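Local structure of hypothetical membrane spanning protein (Thermus thermophilus, 2VPZ) at residues G29-L40 and Q113-S124; L147-V158 and L179-Y190. The protein probably serves as the quinone-binding membrane subunit of a polysulfide reductase-type complex, an NrfD-like protein that passes electrons from quinol toward its partner subunits. One frame throughout, in Å; residues are numbered along the deposited sequence.

Interaction 1 of 2, residues G29-L40 and Q113-S124; sequences GGVALLAALLHL and QRALAWALLVFS
L40 meets W118 at about a right angle, its CD2 lying over the middle of one face of the indole. This CH-pi contact puts CD2 3.9 Å from the centroid of the six-membered ring, 7° off the ring normal. The other branch, CD1, turns to A117, with CB of A117 only 3.4 Å from CD1 of L40, and also runs against the aliphatic part of R114. The guanidinium of R114 lies with one face against the L40 carbonyl: NH1 is 3.0 Å from O of L40, but the angle is too poor for a hydrogen bond. Beside this cluster CB of H39 packs on A117. The imidazole is turned back along its own helix, where ND1 donates to A35 O (3.2 Å) in a fairly straight bond almost in the ring plane; that oxygen takes the H39 backbone N-H from the opposite face of its carbonyl plane, so two donors hold it, and the ND1 bond helps set how the imidazole is turned.

Midway, alanines bring the backbones together. Segments 29-40 and 117-124 run antiparallel at 155°, their axes 8.4 Å apart at closest approach, and CA of A36 stands 5.3 Å from CA of A117. CB of A36 rests on the L120–L121 backbone and side chains. With CG of L121 anti to the backbone N (chi1 -176°), its CD1 reaches both L37 CD2 and L33 CD1; L33 is aligned with L121, both ends on the same side. Toward G29, S124 sets CB against A32 CB and OG near L33. The contact thus joins two predicted transmembrane helices, 16-41 and 117-136, the latter carrying the quinone-binding Y130. With no hydrogen bond crossing it, cohesion must come mainly from van der Waals fit between small and branched apolar groups, with aromatic and charged groups gathered at one end.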
loop_
_atom_site.group_PDB
_atom_site.type_symbol
_atom_site.label_atom_id
_atom_site.label_comp_id
_atom_site.label_asym_id
_atom_site.label_seq_id
_atom_site.Cartn_x
_atom_site.Cartn_y
_atom_site.Cartn_z
ATOM N N GLY C 29 -21.745 -42.812 -11.390
ATOM C CA GLY C 29 -22.880 -41.909 -11.484
ATOM C C GLY C 29 -23.737 -41.922 -12.747
ATOM O O GLY C 29 -24.976 -41.934 -12.687
ATOM N N GLY C 30 -23.068 -41.920 -13.897
ATOM C CA GLY C 30 -23.715 -42.010 -15.194
ATOM C C GLY C 30 -24.334 -43.382 -15.489
ATOM O O GLY C 30 -25.298 -43.476 -16.251
ATOM N N VAL C 31 -23.813 -44.466 -14.930
ATOM C CA VAL C 31 -24.457 -45.765 -15.174
ATOM C C VAL C 31 -25.704 -45.859 -14.244
ATOM O O VAL C 31 -26.727 -46.454 -14.618
ATOM C CB VAL C 31 -23.454 -46.997 -15.024
ATOM C CG1 VAL C 31 -24.224 -48.325 -14.873
ATOM C CG2 VAL C 31 -22.547 -47.068 -16.283
ATOM N N ALA C 32 -25.645 -45.234 -13.073
ATOM C CA ALA C 32 -26.791 -45.179 -12.163
ATOM C C ALA C 32 -27.907 -44.290 -12.813
ATOM O O ALA C 32 -29.089 -44.467 -12.509
ATOM C CB ALA C 32 -26.390 -44.590 -10.772
ATOM N N LEU C 33 -27.535 -43.356 -13.697
ATOM C CA LEU C 33 -28.543 -42.519 -14.388
ATOM C C LEU C 33 -29.238 -43.390 -15.467
ATOM O O LEU C 33 -30.465 -43.347 -15.622
ATOM C CB LEU C 33 -27.933 -41.229 -15.037
ATOM C CG LEU C 33 -28.940 -40.314 -15.792
ATOM C CD1 LEU C 33 -29.850 -39.573 -14.800
ATOM C CD2 LEU C 33 -28.219 -39.300 -16.699
ATOM N N LEU C 34 -28.439 -44.179 -16.191
ATOM C CA LEU C 34 -28.932 -45.108 -17.200
ATOM C C LEU C 34 -29.911 -46.128 -16.564
ATOM O O LEU C 34 -31.019 -46.328 -17.077
ATOM C CB LEU C 34 -27.781 -45.846 -17.897
ATOM C CG LEU C 34 -26.904 -44.949 -18.789
ATOM C CD1 LEU C 34 -26.168 -45.815 -19.830
ATOM C CD2 LEU C 34 -27.776 -43.875 -19.488
ATOM N N ALA C 35 -29.521 -46.761 -15.462
ATOM C CA ALA C 35 -30.394 -47.714 -14.781
ATOM C C ALA C 35 -31.725 -47.045 -14.335
ATOM O O ALA C 35 -32.796 -47.661 -14.425
ATOM C CB ALA C 35 -29.690 -48.362 -13.560
ATOM N N ALA C 36 -31.665 -45.795 -13.876
ATOM C CA ALA C 36 -32.861 -45.046 -13.430
ATOM C C ALA C 36 -33.850 -44.739 -14.585
ATOM O O ALA C 36 -35.050 -45.006 -14.483
ATOM C CB ALA C 36 -32.444 -43.718 -12.712
ATOM N N LEU C 37 -33.323 -44.173 -15.675
ATOM C CA LEU C 37 -34.087 -43.854 -16.878
ATOM C C LEU C 37 -34.660 -45.138 -17.546
ATOM O O LEU C 37 -35.676 -45.081 -18.248
ATOM C CB LEU C 37 -33.227 -43.060 -17.900
ATOM C CG LEU C 37 -32.771 -41.613 -17.580
ATOM C CD1 LEU C 37 -31.949 -41.022 -18.739
ATOM C CD2 LEU C 37 -33.989 -40.723 -17.299
ATOM N N LEU C 38 -33.997 -46.277 -17.344
ATOM C CA LEU C 38 -34.439 -47.571 -17.900
ATOM C C LEU C 38 -35.626 -48.093 -17.075
ATOM O O LEU C 38 -36.655 -48.475 -17.629
ATOM C CB LEU C 38 -33.302 -48.608 -17.991
ATOM C CG LEU C 38 -32.314 -48.429 -19.167
ATOM C CD1 LEU C 38 -31.083 -49.337 -18.988
ATOM C CD2 LEU C 38 -33.017 -48.710 -20.511
ATOM N N HIS C 39 -35.482 -48.109 -15.756
ATOM C CA HIS C 39 -36.593 -48.517 -14.901
ATOM C C HIS C 39 -37.805 -47.633 -15.210
ATOM O O HIS C 39 -38.952 -48.096 -15.150
ATOM C CB HIS C 39 -36.266 -48.401 -13.410
ATOM C CG HIS C 39 -35.707 -49.610 -12.775
ATOM N ND1 HIS C 39 -34.368 -49.870 -12.746
ATOM C CD2 HIS C 39 -36.306 -50.668 -12.226
ATOM C CE1 HIS C 39 -34.165 -51.054 -12.216
ATOM N NE2 HIS C 39 -35.334 -51.559 -11.890
ATOM N N LEU C 40 -37.550 -46.376 -15.548
ATOM C CA LEU C 40 -38.619 -45.427 -15.831
ATOM C C LEU C 40 -39.354 -45.658 -17.185
ATOM O O LEU C 40 -40.537 -45.351 -17.291
ATOM C CB LEU C 40 -38.129 -43.966 -15.615
ATOM C CG LEU C 40 -38.614 -43.080 -14.415
ATOM C CD1 LEU C 40 -39.052 -43.962 -13.233
ATOM C CD2 LEU C 40 -37.510 -42.075 -13.987
ATOM N N GLN C 113 -41.167 -49.283 -6.152
ATOM C CA GLN C 113 -40.527 -49.389 -7.531
ATOM C C GLN C 113 -40.454 -48.339 -8.689
ATOM O O GLN C 113 -39.967 -48.670 -9.782
ATOM C CB GLN C 113 -40.962 -50.628 -8.285
ATOM C CG GLN C 113 -40.483 -52.014 -7.839
ATOM C CD GLN C 113 -39.052 -52.409 -8.285
ATOM O OE1 GLN C 113 -38.740 -52.439 -9.483
ATOM N NE2 GLN C 113 -38.201 -52.750 -7.312
ATOM N N ARG C 114 -41.084 -47.174 -8.511
ATOM C CA ARG C 114 -41.084 -46.110 -9.533
ATOM C C ARG C 114 -40.585 -44.982 -8.609
ATOM O O ARG C 114 -39.720 -44.170 -8.989
ATOM C CB ARG C 114 -42.512 -45.817 -10.038
ATOM C CG ARG C 114 -42.612 -44.867 -11.258
ATOM C CD ARG C 114 -42.612 -45.600 -12.561
ATOM N NE ARG C 114 -42.920 -44.662 -13.749
ATOM C CZ ARG C 114 -42.900 -45.079 -15.175
ATOM N NH1 ARG C 114 -42.569 -46.446 -15.453
ATOM N NH2 ARG C 114 -43.098 -44.231 -16.130
ATOM N N ALA C 115 -41.111 -45.000 -7.381
ATOM C CA ALA C 115 -40.794 -44.079 -6.273
ATOM C C ALA C 115 -39.351 -44.309 -5.775
ATOM O O ALA C 115 -38.764 -43.483 -5.035
ATOM C CB ALA C 115 -41.819 -44.242 -5.128
ATOM N N LEU C 116 -38.808 -45.456 -6.178
ATOM C CA LEU C 116 -37.424 -45.874 -5.936
ATOM C C LEU C 116 -36.651 -45.539 -7.245
ATOM O O LEU C 116 -35.465 -45.236 -7.188
ATOM C CB LEU C 116 -37.277 -47.374 -5.589
ATOM C CG LEU C 116 -37.811 -47.870 -4.223
ATOM C CD1 LEU C 116 -37.529 -49.385 -4.002
ATOM C CD2 LEU C 116 -37.187 -47.026 -3.090
ATOM N N ALA C 117 -37.291 -45.578 -8.412
ATOM C CA ALA C 117 -36.609 -45.220 -9.675
ATOM C C ALA C 117 -36.394 -43.686 -9.853
ATOM O O ALA C 117 -35.469 -43.270 -10.562
ATOM C CB ALA C 117 -37.337 -45.809 -10.914
ATOM N N TRP C 118 -37.257 -42.859 -9.244
ATOM C CA TRP C 118 -37.155 -41.381 -9.280
ATOM C C TRP C 118 -36.081 -40.963 -8.262
ATOM O O TRP C 118 -35.347 -39.991 -8.479
ATOM C CB TRP C 118 -38.490 -40.692 -8.941
ATOM C CG TRP C 118 -39.439 -40.524 -10.107
ATOM C CD1 TRP C 118 -40.651 -41.150 -10.280
ATOM C CD2 TRP C 118 -39.267 -39.671 -11.262
ATOM N NE1 TRP C 118 -41.231 -40.734 -11.456
ATOM C CE2 TRP C 118 -40.410 -39.832 -12.079
ATOM C CE3 TRP C 118 -38.257 -38.788 -11.683
ATOM C CZ2 TRP C 118 -40.576 -39.141 -13.307
ATOM C CZ3 TRP C 118 -38.415 -38.093 -12.913
ATOM C CH2 TRP C 118 -39.573 -38.280 -13.701
ATOM N N ALA C 119 -36.030 -41.696 -7.149
ATOM C CA ALA C 119 -35.013 -41.489 -6.110
ATOM C C ALA C 119 -33.639 -41.773 -6.766
ATOM O O ALA C 119 -32.744 -40.925 -6.693
ATOM C CB ALA C 119 -35.217 -42.443 -4.899
ATOM N N LEU C 120 -33.481 -42.945 -7.392
ATOM C CA LEU C 120 -32.209 -43.266 -8.052
ATOM C C LEU C 120 -31.930 -42.164 -9.053
ATOM O O LEU C 120 -30.779 -41.774 -9.272
ATOM C CB LEU C 120 -32.197 -44.637 -8.787
ATOM C CG LEU C 120 -30.777 -45.061 -9.268
ATOM C CD1 LEU C 120 -29.831 -45.233 -8.052
ATOM C CD2 LEU C 120 -30.845 -46.356 -10.094
ATOM N N LEU C 121 -32.972 -41.604 -9.665
ATOM C CA LEU C 121 -32.706 -40.512 -10.610
ATOM C C LEU C 121 -32.098 -39.282 -9.910
ATOM O O LEU C 121 -31.141 -38.704 -10.418
ATOM C CB LEU C 121 -33.940 -40.060 -11.388
ATOM C CG LEU C 121 -33.502 -38.982 -12.416
ATOM C CD1 LEU C 121 -33.504 -39.573 -13.835
ATOM C CD2 LEU C 121 -34.398 -37.735 -12.336
ATOM N N VAL C 122 -32.652 -38.871 -8.773
ATOM C CA VAL C 122 -32.148 -37.698 -8.066
ATOM C C VAL C 122 -30.761 -37.876 -7.414
ATOM O O VAL C 122 -29.954 -36.933 -7.389
ATOM C CB VAL C 122 -33.159 -37.193 -6.978
ATOM C CG1 VAL C 122 -32.404 -36.359 -5.920
ATOM C CG2 VAL C 122 -34.292 -36.359 -7.631
ATOM N N PHE C 123 -30.477 -39.069 -6.883
ATOM C CA PHE C 123 -29.181 -39.353 -6.245
ATOM C C PHE C 123 -28.072 -39.509 -7.280
ATOM O O PHE C 123 -26.902 -39.242 -6.991
ATOM C CB PHE C 123 -29.245 -40.591 -5.347
ATOM C CG PHE C 123 -30.203 -40.472 -4.194
ATOM C CD1 PHE C 123 -30.962 -41.563 -3.772
ATOM C CD2 PHE C 123 -30.381 -39.244 -3.562
ATOM C CE1 PHE C 123 -31.889 -41.432 -2.739
ATOM C CE2 PHE C 123 -31.302 -39.091 -2.524
ATOM C CZ PHE C 123 -32.064 -40.189 -2.114
ATOM N N SER C 124 -28.438 -39.929 -8.482
ATOM C CA SER C 124 -27.456 -40.085 -9.544
ATOM C C SER C 124 -27.174 -38.688 -10.156
ATOM O O SER C 124 -26.175 -38.508 -10.861
ATOM C CB SER C 124 -27.923 -41.119 -10.599
ATOM O OG SER C 124 -28.770 -40.554 -11.574
#

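Interaction 2 of 2, residues L147-V158 and L179-Y190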
loop_
_atom_site.group_PDB
_atom_site.type_symbol
_atom_site.label_atom_id
_atom_site.label_comp_id
_atom_site.label_asym_id
_atom_site.label_seq_id
_atom_site.Cartn_x
_atom_site.Cartn_y
_atom_site.Cartn_z
ATOM N N LEU C 147 -16.430 -23.553 -15.772
ATOM C CA LEU C 147 -16.609 -24.620 -16.791
ATOM C C LEU C 147 -16.449 -26.069 -16.240
ATOM O O LEU C 147 -16.929 -27.034 -16.848
ATOM C CB LEU C 147 -15.675 -24.437 -18.016
ATOM C CG LEU C 147 -16.141 -24.119 -19.444
ATOM C CD1 LEU C 147 -14.992 -24.393 -20.454
ATOM C CD2 LEU C 147 -17.387 -24.948 -19.844
ATOM N N MET C 148 -15.730 -26.207 -15.117
ATOM C CA MET C 148 -15.482 -27.502 -14.474
ATOM C C MET C 148 -16.836 -28.089 -14.034
ATOM O O MET C 148 -17.009 -29.316 -13.949
ATOM C CB MET C 148 -14.554 -27.377 -13.252
ATOM C CG MET C 148 -13.134 -26.862 -13.544
ATOM S SD MET C 148 -12.196 -27.929 -14.660
ATOM C CE MET C 148 -12.026 -26.855 -16.119
ATOM N N ALA C 149 -17.780 -27.205 -13.723
ATOM C CA ALA C 149 -19.122 -27.614 -13.346
ATOM C C ALA C 149 -19.911 -28.050 -14.624
ATOM O O ALA C 149 -20.982 -28.643 -14.515
ATOM C CB ALA C 149 -19.870 -26.480 -12.596
ATOM N N GLY C 150 -19.376 -27.748 -15.805
ATOM C CA GLY C 150 -19.996 -28.147 -17.053
ATOM C C GLY C 150 -19.285 -29.335 -17.692
ATOM O O GLY C 150 -19.915 -30.287 -18.206
ATOM N N LEU C 151 -17.957 -29.301 -17.661
ATOM C CA LEU C 151 -17.100 -30.356 -18.190
ATOM C C LEU C 151 -17.209 -31.683 -17.411
ATOM O O LEU C 151 -17.196 -32.768 -18.012
ATOM C CB LEU C 151 -15.625 -29.902 -18.229
ATOM C CG LEU C 151 -15.258 -28.915 -19.349
ATOM C CD1 LEU C 151 -13.775 -28.501 -19.261
ATOM C CD2 LEU C 151 -15.563 -29.553 -20.722
ATOM N N PHE C 152 -17.350 -31.633 -16.090
ATOM C CA PHE C 152 -17.421 -32.893 -15.395
ATOM C C PHE C 152 -18.747 -33.699 -15.581
ATOM O O PHE C 152 -18.673 -34.915 -15.786
ATOM C CB PHE C 152 -16.845 -32.762 -13.970
ATOM C CG PHE C 152 -15.308 -32.831 -13.909
ATOM C CD1 PHE C 152 -14.537 -31.821 -14.479
ATOM C CD2 PHE C 152 -14.648 -33.949 -13.355
ATOM C CE1 PHE C 152 -13.132 -31.893 -14.515
ATOM C CE2 PHE C 152 -13.232 -34.045 -13.380
ATOM C CZ PHE C 152 -12.477 -33.016 -13.963
ATOM N N PRO C 153 -19.943 -33.042 -15.527
ATOM C CA PRO C 153 -21.199 -33.779 -15.751
ATOM C C PRO C 153 -21.314 -34.402 -17.201
ATOM O O PRO C 153 -21.709 -35.563 -17.373
ATOM C CB PRO C 153 -22.285 -32.739 -15.497
ATOM C CG PRO C 153 -21.698 -31.889 -14.400
ATOM C CD PRO C 153 -20.193 -31.819 -14.745
ATOM N N LEU C 154 -20.984 -33.630 -18.234
ATOM C CA LEU C 154 -21.041 -34.098 -19.621
ATOM C C LEU C 154 -20.051 -35.234 -19.914
ATOM O O LEU C 154 -20.315 -36.127 -20.724
ATOM C CB LEU C 154 -20.797 -32.947 -20.632
ATOM C CG LEU C 154 -21.961 -31.963 -20.910
ATOM C CD1 LEU C 154 -21.420 -30.608 -21.427
ATOM C CD2 LEU C 154 -22.972 -32.573 -21.913
ATOM N N THR C 155 -18.916 -35.220 -19.237
ATOM C CA THR C 155 -17.889 -36.226 -19.456
ATOM C C THR C 155 -18.190 -37.571 -18.766
ATOM O O THR C 155 -17.789 -38.648 -19.258
ATOM C CB THR C 155 -16.487 -35.619 -19.066
ATOM O OG1 THR C 155 -15.667 -35.522 -20.229
ATOM C CG2 THR C 155 -15.824 -36.442 -17.991
ATOM N N ALA C 156 -18.928 -37.515 -17.660
ATOM C CA ALA C 156 -19.345 -38.700 -16.907
ATOM C C ALA C 156 -20.412 -39.463 -17.740
ATOM O O ALA C 156 -20.545 -40.692 -17.632
ATOM C CB ALA C 156 -19.934 -38.273 -15.513
ATOM N N LEU C 157 -21.126 -38.725 -18.593
ATOM C CA LEU C 157 -22.138 -39.279 -19.497
ATOM C C LEU C 157 -21.457 -39.976 -20.702
ATOM O O LEU C 157 -21.855 -41.073 -21.094
ATOM C CB LEU C 157 -23.150 -38.195 -19.934
ATOM C CG LEU C 157 -23.989 -37.605 -18.771
ATOM C CD1 LEU C 157 -24.822 -36.383 -19.229
ATOM C CD2 LEU C 157 -24.884 -38.716 -18.170
ATOM N N VAL C 158 -20.429 -39.368 -21.275
ATOM C CA VAL C 158 -19.700 -40.010 -22.363
ATOM C C VAL C 158 -19.094 -41.379 -21.851
ATOM O O VAL C 158 -19.058 -42.368 -22.597
ATOM C CB VAL C 158 -18.578 -39.067 -22.928
ATOM C CG1 VAL C 158 -17.846 -39.737 -24.084
ATOM C CG2 VAL C 158 -19.208 -37.720 -23.385
ATOM N N LEU C 179 -23.667 -36.169 -26.949
ATOM C CA LEU C 179 -22.957 -35.797 -25.716
ATOM C C LEU C 179 -21.419 -35.714 -25.843
ATOM O O LEU C 179 -20.766 -34.980 -25.091
ATOM C CB LEU C 179 -23.339 -36.743 -24.556
ATOM C CG LEU C 179 -24.812 -36.639 -24.142
ATOM C CD1 LEU C 179 -25.124 -37.633 -23.020
ATOM C CD2 LEU C 179 -25.131 -35.196 -23.710
ATOM N N ALA C 180 -20.842 -36.467 -26.772
ATOM C CA ALA C 180 -19.392 -36.427 -27.004
ATOM C C ALA C 180 -19.041 -35.176 -27.856
ATOM O O ALA C 180 -17.937 -34.632 -27.750
ATOM C CB ALA C 180 -18.895 -37.743 -27.685
ATOM N N GLY C 181 -19.987 -34.739 -28.686
ATOM C CA GLY C 181 -19.822 -33.530 -29.492
ATOM C C GLY C 181 -19.887 -32.291 -28.594
ATOM O O GLY C 181 -19.117 -31.326 -28.764
ATOM N N ALA C 182 -20.796 -32.316 -27.620
ATOM C CA ALA C 182 -20.953 -31.246 -26.627
ATOM C C ALA C 182 -19.656 -31.127 -25.781
ATOM O O ALA C 182 -19.039 -30.054 -25.738
ATOM C CB ALA C 182 -22.179 -31.541 -25.707
ATOM N N SER C 183 -19.243 -32.231 -25.149
ATOM C CA SER C 183 -18.018 -32.318 -24.329
ATOM C C SER C 183 -16.769 -31.838 -25.098
ATOM O O SER C 183 -15.957 -31.084 -24.558
ATOM C CB SER C 183 -17.750 -33.751 -23.811
ATOM O OG SER C 183 -18.858 -34.338 -23.158
ATOM N N LEU C 184 -16.601 -32.256 -26.345
ATOM C CA LEU C 184 -15.409 -31.838 -27.084
ATOM C C LEU C 184 -15.476 -30.385 -27.525
ATOM O O LEU C 184 -14.441 -29.731 -27.677
ATOM C CB LEU C 184 -15.100 -32.773 -28.279
ATOM C CG LEU C 184 -14.949 -34.277 -27.956
ATOM C CD1 LEU C 184 -15.099 -35.112 -29.241
ATOM C CD2 LEU C 184 -13.610 -34.579 -27.250
ATOM N N LEU C 185 -16.670 -29.844 -27.740
ATOM C CA LEU C 185 -16.750 -28.437 -28.106
ATOM C C LEU C 185 -16.368 -27.583 -26.867
ATOM O O LEU C 185 -15.496 -26.717 -26.973
ATOM C CB LEU C 185 -18.130 -28.013 -28.661
ATOM C CG LEU C 185 -18.153 -26.561 -29.214
ATOM C CD1 LEU C 185 -17.104 -26.387 -30.339
ATOM C CD2 LEU C 185 -19.557 -26.187 -29.724
ATOM N N LEU C 186 -16.981 -27.828 -25.706
ATOM C CA LEU C 186 -16.672 -27.092 -24.458
ATOM C C LEU C 186 -15.164 -27.271 -24.030
ATOM O O LEU C 186 -14.540 -26.332 -23.517
ATOM C CB LEU C 186 -17.649 -27.473 -23.296
ATOM C CG LEU C 186 -19.183 -27.517 -23.510
ATOM C CD1 LEU C 186 -19.954 -27.343 -22.171
ATOM C CD2 LEU C 186 -19.633 -26.440 -24.522
ATOM N N ALA C 187 -14.588 -28.454 -24.272
ATOM C CA ALA C 187 -13.188 -28.748 -23.934
ATOM C C ALA C 187 -12.191 -27.949 -24.811
ATOM O O ALA C 187 -11.094 -27.581 -24.363
ATOM C CB ALA C 187 -12.884 -30.280 -24.043
ATOM N N LEU C 188 -12.596 -27.676 -26.049
ATOM C CA LEU C 188 -11.814 -26.899 -27.019
ATOM C C LEU C 188 -11.888 -25.378 -26.697
ATOM O O LEU C 188 -10.912 -24.642 -26.898
ATOM C CB LEU C 188 -12.312 -27.159 -28.468
ATOM C CG LEU C 188 -11.678 -26.279 -29.578
ATOM C CD1 LEU C 188 -10.251 -26.766 -29.880
ATOM C CD2 LEU C 188 -12.552 -26.289 -30.845
ATOM N N LEU C 189 -13.025 -24.917 -26.176
ATOM C CA LEU C 189 -13.196 -23.503 -25.818
ATOM C C LEU C 189 -12.720 -23.233 -24.370
ATOM O O LEU C 189 -12.628 -22.088 -23.941
ATOM C CB LEU C 189 -14.669 -23.055 -25.967
ATOM C CG LEU C 189 -15.498 -23.569 -27.165
ATOM C CD1 LEU C 189 -16.995 -23.268 -26.970
ATOM C CD2 LEU C 189 -14.987 -22.958 -28.480
ATOM N N TYR C 190 -12.416 -24.286 -23.627
ATOM C CA TYR C 190 -11.954 -24.137 -22.253
ATOM C C TYR C 190 -10.718 -23.210 -22.061
ATOM O O TYR C 190 -10.802 -22.231 -21.306
ATOM C CB TYR C 190 -11.714 -25.502 -21.580
ATOM C CG TYR C 190 -10.909 -25.416 -20.291
ATOM C CD1 TYR C 190 -11.381 -24.696 -19.185
ATOM C CD2 TYR C 190 -9.658 -26.035 -20.188
ATOM C CE1 TYR C 190 -10.619 -24.592 -17.997
ATOM C CE2 TYR C 190 -8.885 -25.939 -19.009
ATOM C CZ TYR C 190 -9.364 -25.217 -17.912
ATOM O OH TYR C 190 -8.597 -25.120 -16.765
#
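L147 inserts CD1 against the backbone and CB of Y190, 3.5 Å from Y190 CA, and lies near the plane of the phenol at its edge. M148 folds back through bends at chi2 and chi3, bringing CE to 3.3 Å from Y190 CE1; the phenol's OH is held elsewhere, bonded to L143 O. One turn on, L151 and L186 run alongside with their ends reversed, CD2 of L151 resting on L186 CB and the A187 backbone. P153, which has no N-H to give to the preceding turn, kinks this helix just before L154 enters a hole formed by L179, A182, S183 and L186. This knobs-into-holes packing joins two consecutive predicted transmembrane helices, 148-166 and 175-189, whose segments 148-158 and 179-189 run antiparallel at 145°. L154 splits its branches, CD1 to L186 CD1 (3.7 Å) and CD2 to L179 CD2 (3.8 Å). Its CB meets S183 OG, which donates back to L179 O at 2.8 Å, tilted 20° from the carbonyl plane. Replacing S183 by alanine takes that bond away, and is likely to leave a gap beside L154 and V158. L157 lays CB along L179 CD1, and V158, with CG1 anti to the backbone N (chi1 -179°), directs CG2 to S183 OG (3.4 Å) and L179 O while CG1 approaches A180 CB.

How the interactions relate
Interaction 1 lies toward the periphery, its centre about 17 Å from that of the chain, and is partly buried; interaction 2, about 11 Å out, is buried, and L186 also packs on G150 of the second subunit. They share no helix but touch directly where L33 CD2 meets L157 CD2 at 3.7 Å, and helices 117-136 and 148-166 follow each other in the chain. Both pair antiparallel predicted transmembrane helices without a crossing hydrogen bond. Interaction 1 relies on close-set alanines and places histidine, arginine and tryptophan at one end, whereas interaction 2 interlocks larger leucines and turns its serine back on its own helix.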